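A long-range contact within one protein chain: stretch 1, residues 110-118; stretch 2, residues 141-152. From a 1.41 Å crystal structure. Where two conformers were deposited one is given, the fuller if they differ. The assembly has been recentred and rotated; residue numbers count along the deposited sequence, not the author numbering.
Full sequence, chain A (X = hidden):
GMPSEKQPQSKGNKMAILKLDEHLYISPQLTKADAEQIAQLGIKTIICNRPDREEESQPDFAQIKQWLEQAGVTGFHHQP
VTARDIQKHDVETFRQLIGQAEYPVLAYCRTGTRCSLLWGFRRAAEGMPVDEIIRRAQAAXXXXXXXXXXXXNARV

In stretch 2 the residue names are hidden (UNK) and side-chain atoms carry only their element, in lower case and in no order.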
# COMPACT_ATOMS: atom_id res chain seq x y z
N ARG A 110 6.00 -2.84 5.32
CA ARG A 110 6.43 -2.78 6.73
C ARG A 110 5.86 -1.53 7.40
O ARG A 110 5.41 -1.56 8.56
CB ARG A 110 7.96 -2.75 6.82
CG ARG A 110 8.46 -2.78 8.26
CD ARG A 110 9.97 -2.78 8.33
NE ARG A 110 10.42 -2.83 9.72
CZ ARG A 110 10.55 -1.77 10.52
NH1 ARG A 110 10.29 -0.54 10.08
NH2 ARG A 110 10.96 -1.96 11.77
N THR A 111 5.89 -0.41 6.67
CA THR A 111 5.46 0.88 7.18
C THR A 111 4.36 1.55 6.39
O THR A 111 3.76 2.52 6.88
CB THR A 111 6.62 1.87 7.13
OG1 THR A 111 7.09 1.97 5.77
CG2 THR A 111 7.73 1.47 8.07
N GLY A 112 4.10 1.09 5.17
CA GLY A 112 3.25 1.81 4.24
C GLY A 112 4.02 2.69 3.27
O GLY A 112 3.43 3.22 2.32
N THR A 113 5.34 2.80 3.44
CA THR A 113 6.17 3.63 2.56
C THR A 113 6.11 3.15 1.11
O THR A 113 5.96 3.93 0.18
CB THR A 113 7.61 3.64 3.04
OG1 THR A 113 7.61 4.26 4.34
CG2 THR A 113 8.52 4.43 2.12
N ARG A 114 6.27 1.85 0.93
CA ARG A 114 6.29 1.34 -0.46
C ARG A 114 4.97 1.53 -1.17
O ARG A 114 4.97 1.92 -2.36
CB ARG A 114 6.73 -0.11 -0.50
CG ARG A 114 8.20 -0.28 -0.21
CD ARG A 114 8.56 -1.75 0.11
NE ARG A 114 8.56 -1.96 1.55
CZ ARG A 114 9.17 -2.99 2.14
NH1 ARG A 114 9.76 -3.92 1.43
NH2 ARG A 114 9.20 -3.04 3.46
N CYS A 115 3.86 1.30 -0.46
CA CYS A 115 2.52 1.52 -1.01
C CYS A 115 2.37 2.99 -1.44
O CYS A 115 1.95 3.32 -2.56
CB CYS A 115 1.45 1.13 0.01
SG CYS A 115 1.80 -0.45 0.90
N SER A 116 2.80 3.87 -0.53
CA SER A 116 2.66 5.29 -0.76
C SER A 116 3.52 5.74 -1.94
O SER A 116 3.15 6.63 -2.71
CB SER A 116 2.98 6.06 0.51
OG SER A 116 2.13 5.69 1.58
N LEU A 117 4.68 5.12 -2.11
CA LEU A 117 5.52 5.43 -3.27
C LEU A 117 4.93 4.90 -4.57
O LEU A 117 4.98 5.59 -5.62
CB LEU A 117 6.90 4.86 -3.09
CG LEU A 117 7.82 5.59 -2.15
CD1 LEU A 117 9.06 4.81 -1.91
CD2 LEU A 117 8.21 6.94 -2.70
N LEU A 118 4.41 3.70 -4.58
CA LEU A 118 3.80 3.17 -5.79
C LEU A 118 2.64 4.08 -6.23
O LEU A 118 2.51 4.40 -7.43
CB LEU A 118 3.33 1.73 -5.57
CG LEU A 118 4.48 0.73 -5.41
CD1 LEU A 118 3.95 -0.56 -4.84
CD2 LEU A 118 5.20 0.47 -6.74
N UNK A 141 -0.14 8.97 7.23
CA UNK A 141 0.74 8.50 8.23
C UNK A 141 2.15 8.17 7.74
O UNK A 141 2.93 7.63 8.51
N UNK A 142 2.46 8.56 6.51
CA UNK A 142 3.74 8.16 5.90
C UNK A 142 4.48 9.38 5.39
O UNK A 142 3.97 10.16 4.57
c UNK A 142 3.49 7.15 4.74
c UNK A 142 2.97 5.85 5.26
c UNK A 142 4.76 6.87 3.98
N UNK A 143 5.75 9.53 5.80
CA UNK A 143 6.58 10.62 5.36
C UNK A 143 7.43 10.21 4.15
O UNK A 143 8.28 9.32 4.25
c UNK A 143 7.52 11.02 6.52
o UNK A 143 8.36 12.77 5.13
c UNK A 143 8.24 12.32 6.26
n UNK A 143 8.70 12.95 7.33
N UNK A 144 7.17 10.84 3.00
CA UNK A 144 7.94 10.56 1.78
C UNK A 144 8.97 11.65 1.45
O UNK A 144 9.48 11.70 0.33
c UNK A 144 5.15 9.25 -0.61
c UNK A 144 7.00 10.43 0.57
c UNK A 144 6.05 9.25 0.65
c UNK A 144 6.81 7.92 0.79
N UNK A 145 9.31 12.49 2.42
CA UNK A 145 10.23 13.61 2.17
C UNK A 145 11.60 13.14 1.65
O UNK A 145 12.21 13.81 0.80
c UNK A 145 9.24 15.48 3.65
c UNK A 145 9.32 16.71 2.74
c UNK A 145 10.39 14.47 3.43
o UNK A 145 10.35 16.90 2.05
o UNK A 145 8.36 17.50 2.71
N UNK A 146 12.06 11.98 2.10
CA UNK A 146 13.34 11.43 1.64
C UNK A 146 13.30 10.90 0.21
O UNK A 146 14.33 10.47 -0.28
n UNK A 146 14.04 10.09 4.97
o UNK A 146 14.74 11.99 4.05
c UNK A 146 13.87 10.35 2.58
c UNK A 146 14.25 10.89 3.94
N UNK A 147 12.12 10.90 -0.43
CA UNK A 147 11.95 10.46 -1.81
C UNK A 147 11.57 11.59 -2.73
O UNK A 147 11.21 11.35 -3.89
c UNK A 147 10.89 9.35 -1.87
c UNK A 147 10.76 8.04 0.24
c UNK A 147 11.25 8.16 -1.05
c UNK A 147 11.97 5.99 0.51
c UNK A 147 12.12 7.20 -1.52
c UNK A 147 12.45 6.10 -0.75
c UNK A 147 11.08 6.92 0.99
N UNK A 148 11.68 12.82 -2.25
CA UNK A 148 11.28 13.98 -3.05
C UNK A 148 11.89 14.01 -4.45
O UNK A 148 11.18 14.23 -5.44
n UNK A 148 10.77 17.87 -1.25
n UNK A 148 8.74 18.41 -0.29
c UNK A 148 11.62 15.27 -2.31
c UNK A 148 11.31 16.50 -3.14
c UNK A 148 11.68 17.73 -2.37
n UNK A 148 9.05 18.71 -2.55
c UNK A 148 9.52 18.32 -1.37
N UNK A 149 13.19 13.75 -4.53
CA UNK A 149 13.89 13.81 -5.83
C UNK A 149 13.38 12.77 -6.82
O UNK A 149 13.16 13.08 -8.00
c UNK A 149 15.39 13.65 -5.62
c UNK A 149 17.44 14.56 -4.43
o UNK A 149 18.10 13.62 -4.94
c UNK A 149 16.02 14.83 -4.92
o UNK A 149 17.90 15.32 -3.54
N UNK A 150 13.17 11.54 -6.35
CA UNK A 150 12.65 10.49 -7.22
C UNK A 150 11.23 10.80 -7.64
O UNK A 150 10.82 10.51 -8.77
n UNK A 150 12.57 4.12 -6.45
n UNK A 150 13.45 4.84 -4.45
c UNK A 150 14.13 7.32 -5.57
c UNK A 150 14.11 8.62 -6.35
c UNK A 150 13.17 5.06 -5.72
c UNK A 150 12.71 9.12 -6.51
n UNK A 150 13.48 6.23 -6.29
N UNK A 151 10.45 11.37 -6.73
CA UNK A 151 9.09 11.72 -7.10
C UNK A 151 9.09 12.76 -8.22
O UNK A 151 8.32 12.67 -9.19
c UNK A 151 6.82 10.17 -5.48
c UNK A 151 8.30 12.19 -5.89
c UNK A 151 7.92 11.06 -4.91
c UNK A 151 7.47 11.64 -3.61
N UNK A 152 9.96 13.74 -8.07
CA UNK A 152 10.04 14.82 -9.05
C UNK A 152 10.38 14.23 -10.41
O UNK A 152 9.73 14.56 -11.41
c UNK A 152 11.10 17.03 -9.58
o UNK A 152 12.21 17.36 -10.05
c UNK A 152 11.06 15.84 -8.63
o UNK A 152 10.03 17.63 -9.84
O HOH W 1 8.62 6.65 5.06

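Position 141 has no side-chain atoms, and its phi/psi of 89/11° would jam a CB against the preceding carbonyl O: Gly141.

Position 142 carries three carbons, one bearing the other two. Its CA-to-CB bond points toward stretch 1, and the fork touches Thr111, Gly112, Thr113 and Ser116: Val142. Val142 CB lies 3.7 Å from Ser116 OG, CG1 3.8 Å from Thr113 CA and CG2 3.8 Å from Thr111 O. Gly112 matters here, since an ideal CB on it would sit 3.3 Å from Val142 CG2.

Position 143 has two carbons, the second carrying one oxygen and one nitrogen, and its CA-to-CB bond points away from stretch 1: Asn143. Its OD1 accepts a hydrogen bond from the backbone N of position 145 (2.9 Å).

Position 144 has four carbons forked at the second, touching Thr113, Ser116 and Leu117: Leu144. Its CD1 is 4.0 Å from Ser116 CB, and its CD2 is 3.9 Å from Leu117 CG and 4.1 Å from Thr113 CG2.

Position 145 has three carbons, the third bearing two oxygens, and is out of reach of stretch 1: Glu145. Position 146, with two carbons ending in one oxygen and one nitrogen, is likewise remote: Asn146.

Position 147 has one carbon followed by a six-carbon ring without a hydroxyl, with Leu117 over one face and Thr113 nearby: Phe147. Leu117 CD1 stands 3.8 Å from the ring centroid of Phe147, 9° off the normal, a CH-pi contact. Thr113 CG2 approaches Phe147 CE2 obliquely at 3.7 Å.

Position 148, out of reach of stretch 1, shows three carbons, a nitrogen, then a carbon with two more nitrogens, a guanidinium: Arg148. Within its own stretch Arg148 NH2 forms a salt bridge to Glu145 OE2 at 3.2 Å.

Position 149 has three carbons and a terminal pair of oxygens, far from stretch 1: Glu149. Position 150 repeats the guanidinium pattern; its CA-to-CB bond points toward stretch 1, but its side chain stays out of contact: Arg150. NH1 of Arg150 is 5.1 Å from Leu117 CD1.

Position 151 has four carbons forked at the second and reaches Leu117: Leu151. Its CD2 is 4.5 Å from Leu117 CD2. Position 152, with two carbons and two oxygens on the second, is out of reach: Asp152.

The contact works by apolar packing, with no direct hydrogen bond between the stretches. Val142 fits against the start of the 113-118 helix, while Leu117 packs against Leu144, Phe147 and Leu151. Ser116 OG donates to Gly112 O (2.9 Å), satisfying its hydroxyl beside Val142. One water provides a polar link, 2.7 Å from Thr113 OG1 and donating to Asn143 O at 2.8 Å.

Stretch 2 141-152: GVNLENFRERLD
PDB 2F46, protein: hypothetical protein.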